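Side-chain contacts in formiminoglutamase (Trypanosoma cruzi, PDB 4MYK), which hydrolyses N-formimino-L-glutamate to glutamate and formamide as an arginase-like manganese metalloenzyme: residues Ala58-Leu63 / Leu83-Asp88; Gly112-Val117 / Tyr300-Gly305; Gln64-Val69 / Ser291-Val296. The protein carries 1 engineered substitution. One frame throughout, in Å; residues are numbered along the deposited sequence.

Contact 1 (Ala58-Leu63 / Leu83-Asp88); sequences AFRFFL and LYDAGD
The guanidinium group of Arg60 is met along its edges, by the carboxylates of Asp85 and Asp88 at different places on its rim, while Gly87 C approaches NH2 obliquely. With Asp85 the two flat groups are almost coplanar, their planes only 3° apart. This is a side-on, two-pronged salt bridge: Arg60 NE donates to Asp85 OD2 at 3.1 Å, Arg60 NH2 donates to Asp85 OD1 at 3.1 Å, and both oxygens use their syn lone pairs. Asp88 is turned differently, its carboxylate plane 62° from the guanidinium. Asp88 OD1 is met from above its carboxylate plane by Arg60 NH1 at 2.8 Å; the bond from Arg60 NH2 is weak. An extended chain from CG to NE carries the arginine from helix 55-63 across to strand 83-88, one of the two outermost strands of the arginase-fold sheet within this chain. Asp85 OD1 also accepts from Gly87 N at 3.1 Å, an Asx turn that holds the carboxylate from the backbone side. The network lies at the surface of the protein. One cation shared by two carboxylates would be expected to favour the charged forms of all three groups and to fix the guanidinium against rotation.

Contact 2 (Gly112-Val117 / Tyr300-Gly305); sequences GAFPFV and YHFVLG
Phe114 and Phe302 join the parallel sheet of the arginase/deacetylase α/β fold to its C-terminal helix 290-306, Phe114 standing at the start of strand 114-119. The contact is entirely apolar and buried between sheet and helix. The two side chains come from opposite directions, each with its CG anti to the backbone N (chi1 -175° in Phe114, 166° in Phe302), which points the rings at each other between strand and helix. Their planes are inclined by 31° and the ring centroids are 4.7 Å apart, an oblique aromatic pair. The outer end of the Phe302 ring leans over one face of Phe114, offset from its centre toward the rim. The closest approach of the two rings, between their CZ atoms, is modelled too short to be trusted. The fit comes from dispersion and exclusion of water, without any hydrogen bond between the two segments.

Phe306, one turn further along the helix, meets Phe114 edge-to-face, and Phe116 two residues along the strand meets Phe299, so further aromatic pairs adjoin this one. Pro115 and Val117 instead pack on helix 94-110. Within the pair, CZ of Phe302 lies 3.8 Å from CD1 of Phe114, and CE2 of Phe302 stands 3.7 Å from CE1 of Phe114.

Contact 3 (Gln64-Val69 / Ser291-Val296); sequences QRLGSV and SPRVAV
Leu66 and Val296 bring their CA atoms to 7.3 Å where the loop leaving helix 55-63 runs past helix 290-306, the C-terminal helix of the arginase fold. Leu66 is the loop's whole contribution, and it enters between two residues of the helix, crossing each at about a right angle. With CG of the leucine anti to its carbonyl carbon (chi1 -53°), CD1 reaches both Val296 and Arg293, and CD2 only the guanidinium. Leu66 CB packs on Val296 CG1 at 4.0 Å, and Leu66 CD1 touches the same methyl while resting on Arg293 CA, each at 4.1 Å. CD2 lies over one face of the Arg293 guanidinium. The arginine chain bends at chi3 (60°), and its guanidinium stands off the helix beside Leu66. Such alkyl packing uses the flat face and leaves the N-H groups at the rim to polar partners; NH2 makes a weak hydrogen bond to Tyr297 OH. Gln189 of the second subunit also touches Arg293, so the contact lies close to a subunit interface. Over the guanidinium, Leu66 CD2 sits 3.5 Å from NH2 and 3.8 Å from CZ of Arg293.

After the first strand, 32-37, the chain forms helix 55-63, and contact 1 closes the short loop from it to strand 83-88, an excursion that holds the small hairpin of strands 70-71 and 76-77. Contact 3 starts inside that loop, at 64-69, and ends far along the chain on helix 290-306, so the two cross. Contact 2 opens after contact 1 has closed, but crosses contact 3 and ends further along the same helix. Phe59 packs against Phe116, and Phe62 against Arg293 and Val296, joining the neighbouring contacts. Tyr300 OH lies 2.6 Å from Ser68 O, a probable hydrogen bond. Together the three contacts tie helix 55-63, its following loop and the C-terminal helix to the part of the sheet near its 83-88 edge.

Contact 1 (Ala58-Leu63 / Leu83-Asp88)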
ATOM      1  N   ALA A  58     -10.920  12.515 -15.962  1.00 16.81           N
ATOM      2  CA  ALA A  58     -10.068  11.369 -15.697  1.00 15.85           C
ATOM      3  C   ALA A  58     -10.897  10.098 -15.476  1.00 16.32           C
ATOM      4  O   ALA A  58     -10.553   9.025 -15.954  1.00 16.27           O
ATOM      5  CB  ALA A  58      -9.198  11.653 -14.490  1.00 14.66           C
ATOM      6  N   PHE A  59     -11.981  10.227 -14.726  1.00 16.38           N
ATOM      7  CA  PHE A  59     -12.922   9.135 -14.573  1.00 15.71           C
ATOM      8  C   PHE A  59     -13.407   8.669 -15.947  1.00 16.89           C
ATOM      9  O   PHE A  59     -13.424   7.468 -16.219  1.00 16.25           O
ATOM     10  CB  PHE A  59     -14.102   9.581 -13.721  1.00 15.29           C
ATOM     11  CG  PHE A  59     -15.094   8.489 -13.445  1.00 18.09           C
ATOM     12  CD1 PHE A  59     -16.097   8.196 -14.355  1.00 18.03           C
ATOM     13  CD2 PHE A  59     -15.029   7.760 -12.273  1.00 15.30           C
ATOM     14  CE1 PHE A  59     -17.001   7.201 -14.100  1.00 17.39           C
ATOM     15  CE2 PHE A  59     -15.925   6.765 -12.023  1.00 13.63           C
ATOM     16  CZ  PHE A  59     -16.915   6.485 -12.930  1.00 14.54           C
ATOM     17  N   ARG A  60     -13.799   9.618 -16.806  1.00 18.99           N
ATOM     18  CA  ARG A  60     -14.325   9.301 -18.145  1.00 17.81           C
ATOM     19  C   ARG A  60     -13.301   8.610 -19.021  1.00 18.93           C
ATOM     20  O   ARG A  60     -13.645   7.738 -19.823  1.00 18.49           O
ATOM     21  CB  ARG A  60     -14.834  10.549 -18.870  1.00 19.72           C
ATOM     22  CG  ARG A  60     -16.208  10.980 -18.417  1.00 16.94           C
ATOM     23  CD  ARG A  60     -16.810  12.078 -19.266  1.00 17.76           C
ATOM     24  NE  ARG A  60     -18.156  12.366 -18.792  1.00 18.30           N
ATOM     25  CZ  ARG A  60     -18.460  13.365 -17.972  1.00 18.76           C
ATOM     26  NH1 ARG A  60     -17.513  14.197 -17.570  1.00 18.25           N
ATOM     27  NH2 ARG A  60     -19.709  13.541 -17.571  1.00 16.12           N
ATOM     28  N   PHE A  61     -12.044   9.006 -18.866  1.00 16.91           N
ATOM     29  CA  PHE A  61     -10.972   8.392 -19.626  1.00 17.09           C
ATOM     30  C   PHE A  61     -10.961   6.888 -19.403  1.00 19.40           C
ATOM     31  O   PHE A  61     -10.975   6.108 -20.358  1.00 20.57           O
ATOM     32  CB  PHE A  61      -9.614   8.981 -19.249  1.00 17.43           C
ATOM     33  CG  PHE A  61      -8.490   8.485 -20.112  1.00 20.36           C
ATOM     34  CD1 PHE A  61      -7.772   7.352 -19.758  1.00 21.33           C
ATOM     35  CD2 PHE A  61      -8.162   9.140 -21.290  1.00 20.89           C
ATOM     36  CE1 PHE A  61      -6.743   6.897 -20.556  1.00 19.67           C
ATOM     37  CE2 PHE A  61      -7.132   8.679 -22.092  1.00 22.52           C
ATOM     38  CZ  PHE A  61      -6.429   7.561 -21.725  1.00 21.14           C
ATOM     39  N   PHE A  62     -10.947   6.481 -18.137  1.00 19.25           N
ATOM     40  CA  PHE A  62     -10.868   5.064 -17.812  1.00 18.38           C
ATOM     41  C   PHE A  62     -12.216   4.377 -17.963  1.00 17.53           C
ATOM     42  O   PHE A  62     -12.284   3.171 -18.181  1.00 17.64           O
ATOM     43  CB  PHE A  62     -10.204   4.850 -16.441  1.00 14.44           C
ATOM     44  CG  PHE A  62      -8.738   5.197 -16.451  1.00 18.41           C
ATOM     45  CD1 PHE A  62      -7.795   4.265 -16.872  1.00 21.32           C
ATOM     46  CD2 PHE A  62      -8.304   6.476 -16.113  1.00 19.86           C
ATOM     47  CE1 PHE A  62      -6.440   4.593 -16.925  1.00 25.67           C
ATOM     48  CE2 PHE A  62      -6.956   6.810 -16.166  1.00 19.68           C
ATOM     49  CZ  PHE A  62      -6.025   5.867 -16.573  1.00 22.21           C
ATOM     50  N   LEU A  63     -13.283   5.161 -17.888  1.00 15.91           N
ATOM     51  CA  LEU A  63     -14.623   4.641 -18.128  1.00 19.21           C
ATOM     52  C   LEU A  63     -14.705   3.972 -19.494  1.00 19.14           C
ATOM     53  O   LEU A  63     -15.388   2.948 -19.661  1.00 17.75           O
ATOM     54  CB  LEU A  63     -15.665   5.760 -18.052  1.00 16.81           C
ATOM     55  CG  LEU A  63     -17.106   5.308 -18.323  1.00 18.67           C
ATOM     56  CD1 LEU A  63     -17.649   4.404 -17.207  1.00 16.61           C
ATOM     57  CD2 LEU A  63     -18.007   6.511 -18.523  1.00 20.96           C
ATOM     58  N   LEU A  83     -26.363   2.113 -19.475  1.00 23.71           N
ATOM     59  CA  LEU A  83     -25.788   3.302 -18.873  1.00 21.64           C
ATOM     60  C   LEU A  83     -25.940   4.474 -19.823  1.00 23.64           C
ATOM     61  O   LEU A  83     -25.973   4.302 -21.041  1.00 25.02           O
ATOM     62  CB  LEU A  83     -24.303   3.090 -18.587  1.00 24.82           C
ATOM     63  CG  LEU A  83     -23.875   2.481 -17.256  1.00 24.99           C
ATOM     64  CD1 LEU A  83     -24.900   1.475 -16.755  1.00 22.37           C
ATOM     65  CD2 LEU A  83     -22.500   1.847 -17.408  1.00 22.84           C
ATOM     66  N   TYR A  84     -26.017   5.673 -19.260  1.00 26.76           N
ATOM     67  CA  TYR A  84     -26.035   6.891 -20.063  1.00 23.54           C
ATOM     68  C   TYR A  84     -25.213   7.943 -19.366  1.00 19.93           C
ATOM     69  O   TYR A  84     -25.280   8.091 -18.148  1.00 20.94           O
ATOM     70  CB  TYR A  84     -27.458   7.402 -20.279  1.00 19.30           C
ATOM     71  CG  TYR A  84     -27.563   8.477 -21.326  1.00 26.00           C
ATOM     72  CD1 TYR A  84     -27.516   9.826 -20.976  1.00 25.65           C
ATOM     73  CD2 TYR A  84     -27.713   8.154 -22.673  1.00 29.25           C
ATOM     74  CE1 TYR A  84     -27.622  10.826 -21.943  1.00 24.21           C
ATOM     75  CE2 TYR A  84     -27.820   9.145 -23.641  1.00 29.25           C
ATOM     76  CZ  TYR A  84     -27.773  10.476 -23.268  1.00 28.43           C
ATOM     77  OH  TYR A  84     -27.873  11.461 -24.223  1.00 33.22           O
ATOM     78  N   ASP A  85     -24.431   8.664 -20.154  1.00 23.16           N
ATOM     79  CA  ASP A  85     -23.547   9.692 -19.642  1.00 18.81           C
ATOM     80  C   ASP A  85     -24.171  11.029 -20.003  1.00 17.68           C
ATOM     81  O   ASP A  85     -24.102  11.467 -21.152  1.00 21.61           O
ATOM     82  CB  ASP A  85     -22.175   9.514 -20.288  1.00 18.35           C
ATOM     83  CG  ASP A  85     -21.131  10.440 -19.729  1.00 23.89           C
ATOM     84  OD1 ASP A  85     -21.476  11.348 -18.946  1.00 24.14           O
ATOM     85  OD2 ASP A  85     -19.951  10.271 -20.095  1.00 27.45           O
ATOM     86  N   ALA A  86     -24.808  11.666 -19.027  1.00 17.06           N
ATOM     87  CA  ALA A  86     -25.499  12.933 -19.264  1.00 18.32           C
ATOM     88  C   ALA A  86     -24.570  14.152 -19.362  1.00 19.96           C
ATOM     89  O   ALA A  86     -25.030  15.278 -19.594  1.00 19.42           O
ATOM     90  CB  ALA A  86     -26.558  13.159 -18.206  1.00 18.64           C
ATOM     91  N   GLY A  87     -23.271  13.926 -19.167  1.00 19.13           N
ATOM     92  CA  GLY A  87     -22.280  14.981 -19.278  1.00 19.26           C
ATOM     93  C   GLY A  87     -22.018  15.748 -17.997  1.00 15.78           C
ATOM     94  O   GLY A  87     -22.347  15.283 -16.910  1.00 17.65           O
ATOM     95  N   ASP A  88     -21.424  16.935 -18.145  1.00 18.91           N
ATOM     96  CA  ASP A  88     -21.070  17.807 -17.020  1.00 20.43           C
ATOM     97  C   ASP A  88     -22.123  18.879 -16.764  1.00 19.72           C
ATOM     98  O   ASP A  88     -22.715  19.425 -17.692  1.00 18.47           O
ATOM     99  CB  ASP A  88     -19.715  18.502 -17.247  1.00 18.29           C
ATOM    100  CG  ASP A  88     -18.528  17.577 -17.040  1.00 18.99           C
ATOM    101  OD1 ASP A  88     -18.687  16.483 -16.452  1.00 21.10           O
ATOM    102  OD2 ASP A  88     -17.423  17.962 -17.465  1.00 19.94           O
TER

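Contact 2 (Gly112-Val117 / Tyr300-Gly305)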
ATOM      1  N   GLY A 112     -37.430   7.420 -11.647  1.00 30.79           N
ATOM      2  CA  GLY A 112     -37.040   6.077 -11.265  1.00 29.11           C
ATOM      3  C   GLY A 112     -35.655   5.622 -11.692  1.00 24.62           C
ATOM      4  O   GLY A 112     -35.251   4.519 -11.346  1.00 25.57           O
ATOM      5  N   ALA A 113     -34.923   6.449 -12.434  1.00 27.30           N
ATOM      6  CA  ALA A 113     -33.563   6.086 -12.841  1.00 23.20           C
ATOM      7  C   ALA A 113     -32.576   6.311 -11.694  1.00 23.37           C
ATOM      8  O   ALA A 113     -32.919   6.947 -10.701  1.00 21.53           O
ATOM      9  CB  ALA A 113     -33.140   6.850 -14.093  1.00 21.77           C
ATOM     10  N   PHE A 114     -31.363   5.778 -11.824  1.00 21.09           N
ATOM     11  CA  PHE A 114     -30.356   5.906 -10.768  1.00 20.57           C
ATOM     12  C   PHE A 114     -29.236   6.873 -11.159  1.00 19.50           C
ATOM     13  O   PHE A 114     -28.477   6.610 -12.101  1.00 20.57           O
ATOM     14  CB  PHE A 114     -29.774   4.538 -10.396  1.00 17.21           C
ATOM     15  CG  PHE A 114     -28.809   4.572  -9.238  1.00 15.42           C
ATOM     16  CD1 PHE A 114     -27.509   5.009  -9.408  1.00 16.05           C
ATOM     17  CD2 PHE A 114     -29.206   4.147  -7.981  1.00 18.61           C
ATOM     18  CE1 PHE A 114     -26.634   5.037  -8.349  1.00 17.43           C
ATOM     19  CE2 PHE A 114     -28.333   4.166  -6.918  1.00 19.34           C
ATOM     20  CZ  PHE A 114     -27.045   4.614  -7.102  1.00 16.96           C
ATOM     21  N   PRO A 115     -29.122   7.992 -10.422  1.00 18.98           N
ATOM     22  CA  PRO A 115     -28.089   8.996 -10.681  1.00 18.86           C
ATOM     23  C   PRO A 115     -26.756   8.652 -10.000  1.00 18.30           C
ATOM     24  O   PRO A 115     -26.722   8.366  -8.794  1.00 18.22           O
ATOM     25  CB  PRO A 115     -28.670  10.264 -10.040  1.00 16.77           C
ATOM     26  CG  PRO A 115     -29.856   9.818  -9.226  1.00 18.16           C
ATOM     27  CD  PRO A 115     -29.884   8.324  -9.213  1.00 15.98           C
ATOM     28  N   PHE A 116     -25.670   8.678 -10.772  1.00 17.39           N
ATOM     29  CA  PHE A 116     -24.322   8.603 -10.206  1.00 19.69           C
ATOM     30  C   PHE A 116     -23.571   9.877 -10.570  1.00 17.40           C
ATOM     31  O   PHE A 116     -23.411  10.198 -11.758  1.00 18.35           O
ATOM     32  CB  PHE A 116     -23.567   7.371 -10.719  1.00 15.54           C
ATOM     33  CG  PHE A 116     -22.090   7.379 -10.392  1.00 17.32           C
ATOM     34  CD1 PHE A 116     -21.625   6.841  -9.203  1.00 17.11           C
ATOM     35  CD2 PHE A 116     -21.164   7.916 -11.284  1.00 17.34           C
ATOM     36  CE1 PHE A 116     -20.263   6.845  -8.906  1.00 17.84           C
ATOM     37  CE2 PHE A 116     -19.804   7.916 -10.994  1.00 13.51           C
ATOM     38  CZ  PHE A 116     -19.359   7.381  -9.803  1.00 15.36           C
ATOM     39  N   VAL A 117     -23.126  10.610  -9.557  1.00 14.18           N
ATOM     40  CA  VAL A 117     -22.494  11.904  -9.789  1.00 14.32           C
ATOM     41  C   VAL A 117     -21.000  11.819  -9.533  1.00 13.41           C
ATOM     42  O   VAL A 117     -20.566  11.511  -8.423  1.00 14.55           O
ATOM     43  CB  VAL A 117     -23.111  13.007  -8.902  1.00 17.22           C
ATOM     44  CG1 VAL A 117     -22.527  14.382  -9.266  1.00 17.26           C
ATOM     45  CG2 VAL A 117     -24.638  13.013  -9.030  1.00 15.80           C
ATOM     46  N   TYR A 300     -17.667   0.484 -11.290  1.00 15.08           N
ATOM     47  CA  TYR A 300     -17.813  -0.816 -11.917  1.00 15.16           C
ATOM     48  C   TYR A 300     -18.438  -1.844 -10.967  1.00 14.95           C
ATOM     49  O   TYR A 300     -19.361  -2.561 -11.339  1.00 16.24           O
ATOM     50  CB  TYR A 300     -16.444  -1.301 -12.409  1.00 15.99           C
ATOM     51  CG  TYR A 300     -16.415  -2.762 -12.792  1.00 18.37           C
ATOM     52  CD1 TYR A 300     -17.083  -3.213 -13.923  1.00 20.06           C
ATOM     53  CD2 TYR A 300     -15.727  -3.688 -12.025  1.00 17.04           C
ATOM     54  CE1 TYR A 300     -17.071  -4.547 -14.277  1.00 17.65           C
ATOM     55  CE2 TYR A 300     -15.715  -5.026 -12.365  1.00 17.02           C
ATOM     56  CZ  TYR A 300     -16.390  -5.450 -13.497  1.00 19.25           C
ATOM     57  OH  TYR A 300     -16.381  -6.783 -13.855  1.00 18.83           O
ATOM     58  N   HIS A 301     -17.932  -1.909  -9.740  1.00 15.43           N
ATOM     59  CA  HIS A 301     -18.436  -2.853  -8.751  1.00 13.25           C
ATOM     60  C   HIS A 301     -19.852  -2.472  -8.360  1.00 16.49           C
ATOM     61  O   HIS A 301     -20.710  -3.341  -8.190  1.00 16.30           O
ATOM     62  CB  HIS A 301     -17.522  -2.896  -7.519  1.00 16.31           C
ATOM     63  CG  HIS A 301     -16.321  -3.779  -7.692  1.00 17.36           C
ATOM     64  ND1 HIS A 301     -15.168  -3.356  -8.316  1.00 15.88           N
ATOM     65  CD2 HIS A 301     -16.104  -5.070  -7.338  1.00 16.94           C
ATOM     66  CE1 HIS A 301     -14.291  -4.346  -8.337  1.00 18.37           C
ATOM     67  NE2 HIS A 301     -14.835  -5.397  -7.752  1.00 18.02           N
ATOM     68  N   PHE A 302     -20.101  -1.172  -8.220  1.00 14.67           N
ATOM     69  CA  PHE A 302     -21.454  -0.727  -7.952  1.00 14.81           C
ATOM     70  C   PHE A 302     -22.382  -1.251  -9.044  1.00 16.90           C
ATOM     71  O   PHE A 302     -23.433  -1.821  -8.755  1.00 17.40           O
ATOM     72  CB  PHE A 302     -21.589   0.800  -7.883  1.00 16.77           C
ATOM     73  CG  PHE A 302     -23.020   1.242  -7.942  1.00 17.72           C
ATOM     74  CD1 PHE A 302     -23.798   1.258  -6.793  1.00 20.31           C
ATOM     75  CD2 PHE A 302     -23.617   1.536  -9.157  1.00 17.31           C
ATOM     76  CE1 PHE A 302     -25.137   1.600  -6.847  1.00 18.80           C
ATOM     77  CE2 PHE A 302     -24.946   1.883  -9.220  1.00 17.17           C
ATOM     78  CZ  PHE A 302     -25.708   1.915  -8.064  1.00 18.32           C
ATOM     79  N   VAL A 303     -21.987  -1.030 -10.297  1.00 14.70           N
ATOM     80  CA  VAL A 303     -22.763  -1.442 -11.457  1.00 15.27           C
ATOM     81  C   VAL A 303     -23.072  -2.945 -11.449  1.00 17.87           C
ATOM     82  O   VAL A 303     -24.200  -3.351 -11.740  1.00 19.87           O
ATOM     83  CB  VAL A 303     -22.040  -1.069 -12.757  1.00 17.71           C
ATOM     84  CG1 VAL A 303     -22.660  -1.798 -13.947  1.00 19.60           C
ATOM     85  CG2 VAL A 303     -22.062   0.442 -12.958  1.00 17.58           C
ATOM     86  N   LEU A 304     -22.077  -3.762 -11.113  1.00 16.74           N
ATOM     87  CA  LEU A 304     -22.276  -5.198 -10.960  1.00 17.40           C
ATOM     88  C   LEU A 304     -23.296  -5.522  -9.870  1.00 17.37           C
ATOM     89  O   LEU A 304     -24.141  -6.396 -10.043  1.00 18.78           O
ATOM     90  CB  LEU A 304     -20.959  -5.883 -10.619  1.00 17.45           C
ATOM     91  CG  LEU A 304     -19.956  -6.077 -11.751  1.00 16.85           C
ATOM     92  CD1 LEU A 304     -18.758  -6.836 -11.235  1.00 19.22           C
ATOM     93  CD2 LEU A 304     -20.596  -6.823 -12.898  1.00 18.94           C
ATOM     94  N   GLY A 305     -23.198  -4.832  -8.736  1.00 16.91           N
ATOM     95  CA  GLY A 305     -24.118  -5.043  -7.639  1.00 17.84           C
ATOM     96  C   GLY A 305     -25.527  -4.698  -8.071  1.00 20.40           C
ATOM     97  O   GLY A 305     -26.490  -5.396  -7.742  1.00 18.99           O
TER

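Contact 3 (Gln64-Val69 / Ser291-Val296)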
ATOM      1  N   GLN A  64     -14.013   4.554 -20.473  1.00 18.73           N
ATOM      2  CA  GLN A  64     -14.055   4.036 -21.841  1.00 22.09           C
ATOM      3  C   GLN A  64     -13.272   2.736 -21.968  1.00 19.49           C
ATOM      4  O   GLN A  64     -13.319   2.098 -23.006  1.00 19.92           O
ATOM      5  CB  GLN A  64     -13.489   5.042 -22.856  1.00 22.66           C
ATOM      6  CG  GLN A  64     -13.758   6.494 -22.573  1.00 20.47           C
ATOM      7  CD  GLN A  64     -15.225   6.844 -22.630  1.00 28.61           C
ATOM      8  OE1 GLN A  64     -15.946   6.410 -23.528  1.00 28.16           O
ATOM      9  NE2 GLN A  64     -15.679   7.648 -21.667  1.00 30.89           N
ATOM     10  N   ARG A  65     -12.568   2.343 -20.909  1.00 19.51           N
ATOM     11  CA  ARG A  65     -11.562   1.291 -21.007  1.00 18.69           C
ATOM     12  C   ARG A  65     -11.687   0.108 -20.046  1.00 21.98           C
ATOM     13  O   ARG A  65     -11.106  -0.941 -20.294  1.00 22.40           O
ATOM     14  CB  ARG A  65     -10.180   1.903 -20.826  1.00 16.92           C
ATOM     15  CG  ARG A  65      -9.833   2.923 -21.867  1.00 20.20           C
ATOM     16  CD  ARG A  65      -8.581   3.698 -21.504  1.00 24.89           C
ATOM     17  NE  ARG A  65      -8.084   4.427 -22.664  1.00 26.42           N
ATOM     18  CZ  ARG A  65      -8.632   5.547 -23.129  1.00 27.17           C
ATOM     19  NH1 ARG A  65      -9.693   6.065 -22.527  1.00 22.31           N
ATOM     20  NH2 ARG A  65      -8.119   6.149 -24.200  1.00 27.27           N
ATOM     21  N   LEU A  66     -12.409   0.263 -18.945  1.00 18.84           N
ATOM     22  CA  LEU A  66     -12.320  -0.735 -17.886  1.00 20.08           C
ATOM     23  C   LEU A  66     -13.625  -1.481 -17.634  1.00 20.22           C
ATOM     24  O   LEU A  66     -14.700  -1.028 -18.024  1.00 19.52           O
ATOM     25  CB  LEU A  66     -11.849  -0.086 -16.579  1.00 20.02           C
ATOM     26  CG  LEU A  66     -10.569   0.748 -16.630  1.00 19.25           C
ATOM     27  CD1 LEU A  66     -10.194   1.215 -15.250  1.00 16.34           C
ATOM     28  CD2 LEU A  66      -9.449  -0.077 -17.237  1.00 21.43           C
ATOM     29  N   GLY A  67     -13.503  -2.639 -16.989  1.00 23.25           N
ATOM     30  CA  GLY A  67     -14.623  -3.335 -16.371  1.00 23.61           C
ATOM     31  C   GLY A  67     -15.388  -4.349 -17.203  1.00 19.57           C
ATOM     32  O   GLY A  67     -16.384  -4.005 -17.824  1.00 20.56           O
ATOM     33  N   SER A  68     -14.956  -5.603 -17.193  1.00 19.11           N
ATOM     34  CA  SER A  68     -15.677  -6.637 -17.919  1.00 21.71           C
ATOM     35  C   SER A  68     -17.132  -6.735 -17.456  1.00 21.11           C
ATOM     36  O   SER A  68     -17.395  -6.972 -16.278  1.00 20.73           O
ATOM     37  CB  SER A  68     -14.975  -7.989 -17.764  1.00 27.47           C
ATOM     38  OG  SER A  68     -13.642  -7.927 -18.244  1.00 27.83           O
ATOM     39  N   VAL A  69     -18.076  -6.551 -18.386  1.00 22.43           N
ATOM     40  CA  VAL A  69     -19.509  -6.615 -18.059  1.00 21.51           C
ATOM     41  C   VAL A  69     -19.928  -7.965 -17.467  1.00 20.60           C
ATOM     42  O   VAL A  69     -20.788  -8.025 -16.587  1.00 19.92           O
ATOM     43  CB  VAL A  69     -20.401  -6.273 -19.268  1.00 23.28           C
ATOM     44  CG1 VAL A  69     -20.027  -4.907 -19.813  1.00 25.56           C
ATOM     45  CG2 VAL A  69     -20.270  -7.323 -20.350  1.00 30.06           C
ATOM     46  N   SER A 291      -5.210   6.341  -9.474  1.00 16.38           N
ATOM     47  CA  SER A 291      -6.359   6.735  -8.666  1.00 13.68           C
ATOM     48  C   SER A 291      -7.671   6.783  -9.467  1.00 13.08           C
ATOM     49  O   SER A 291      -8.704   6.315  -8.999  1.00 14.45           O
ATOM     50  CB  SER A 291      -6.055   8.051  -7.951  1.00 12.99           C
ATOM     51  OG  SER A 291      -4.847   7.924  -7.216  1.00 14.47           O
ATOM     52  N   PRO A 292      -7.627   7.342 -10.682  1.00 16.08           N
ATOM     53  CA  PRO A 292      -8.789   7.275 -11.579  1.00 13.75           C
ATOM     54  C   PRO A 292      -9.219   5.846 -11.925  1.00 12.37           C
ATOM     55  O   PRO A 292     -10.411   5.584 -12.060  1.00 13.91           O
ATOM     56  CB  PRO A 292      -8.298   8.016 -12.822  1.00 15.60           C
ATOM     57  CG  PRO A 292      -7.325   9.023 -12.264  1.00 15.73           C
ATOM     58  CD  PRO A 292      -6.611   8.297 -11.167  1.00 16.72           C
ATOM     59  N   ARG A 293      -8.267   4.935 -12.064  1.00 13.34           N
ATOM     60  CA  ARG A 293      -8.606   3.529 -12.276  1.00 15.34           C
ATOM     61  C   ARG A 293      -9.403   2.990 -11.095  1.00 11.69           C
ATOM     62  O   ARG A 293     -10.401   2.305 -11.268  1.00 12.32           O
ATOM     63  CB  ARG A 293      -7.355   2.678 -12.525  1.00 12.96           C
ATOM     64  CG  ARG A 293      -6.613   3.031 -13.810  1.00 19.01           C
ATOM     65  CD  ARG A 293      -5.505   2.033 -14.127  1.00 22.72           C
ATOM     66  NE  ARG A 293      -6.023   0.675 -14.302  1.00 25.46           N
ATOM     67  CZ  ARG A 293      -6.088   0.042 -15.469  1.00 25.29           C
ATOM     68  NH1 ARG A 293      -5.663   0.637 -16.574  1.00 26.63           N
ATOM     69  NH2 ARG A 293      -6.573  -1.188 -15.532  1.00 27.11           N
ATOM     70  N   VAL A 294      -8.963   3.303  -9.882  1.00 12.38           N
ATOM     71  CA  VAL A 294      -9.687   2.838  -8.702  1.00 13.17           C
ATOM     72  C   VAL A 294     -11.125   3.356  -8.703  1.00 15.25           C
ATOM     73  O   VAL A 294     -12.060   2.610  -8.394  1.00 14.56           O
ATOM     74  CB  VAL A 294      -8.985   3.239  -7.401  1.00 14.77           C
ATOM     75  CG1 VAL A 294      -9.882   2.952  -6.194  1.00 12.87           C
ATOM     76  CG2 VAL A 294      -7.639   2.519  -7.296  1.00 12.75           C
ATOM     77  N   ALA A 295     -11.287   4.628  -9.066  1.00 15.82           N
ATOM     78  CA  ALA A 295     -12.586   5.297  -9.056  1.00 13.89           C
ATOM     79  C   ALA A 295     -13.540   4.626 -10.035  1.00 16.43           C
ATOM     80  O   ALA A 295     -14.700   4.368  -9.702  1.00 15.83           O
ATOM     81  CB  ALA A 295     -12.428   6.778  -9.383  1.00 12.07           C
ATOM     82  N   VAL A 296     -13.043   4.335 -11.238  1.00 14.63           N
ATOM     83  CA  VAL A 296     -13.848   3.639 -12.251  1.00 14.38           C
ATOM     84  C   VAL A 296     -14.180   2.215 -11.794  1.00 15.39           C
ATOM     85  O   VAL A 296     -15.298   1.745 -11.984  1.00 15.87           O
ATOM     86  CB  VAL A 296     -13.166   3.637 -13.656  1.00 14.84           C
ATOM     87  CG1 VAL A 296     -13.912   2.738 -14.621  1.00 14.71           C
ATOM     88  CG2 VAL A 296     -13.066   5.064 -14.219  1.00 16.11           C
TER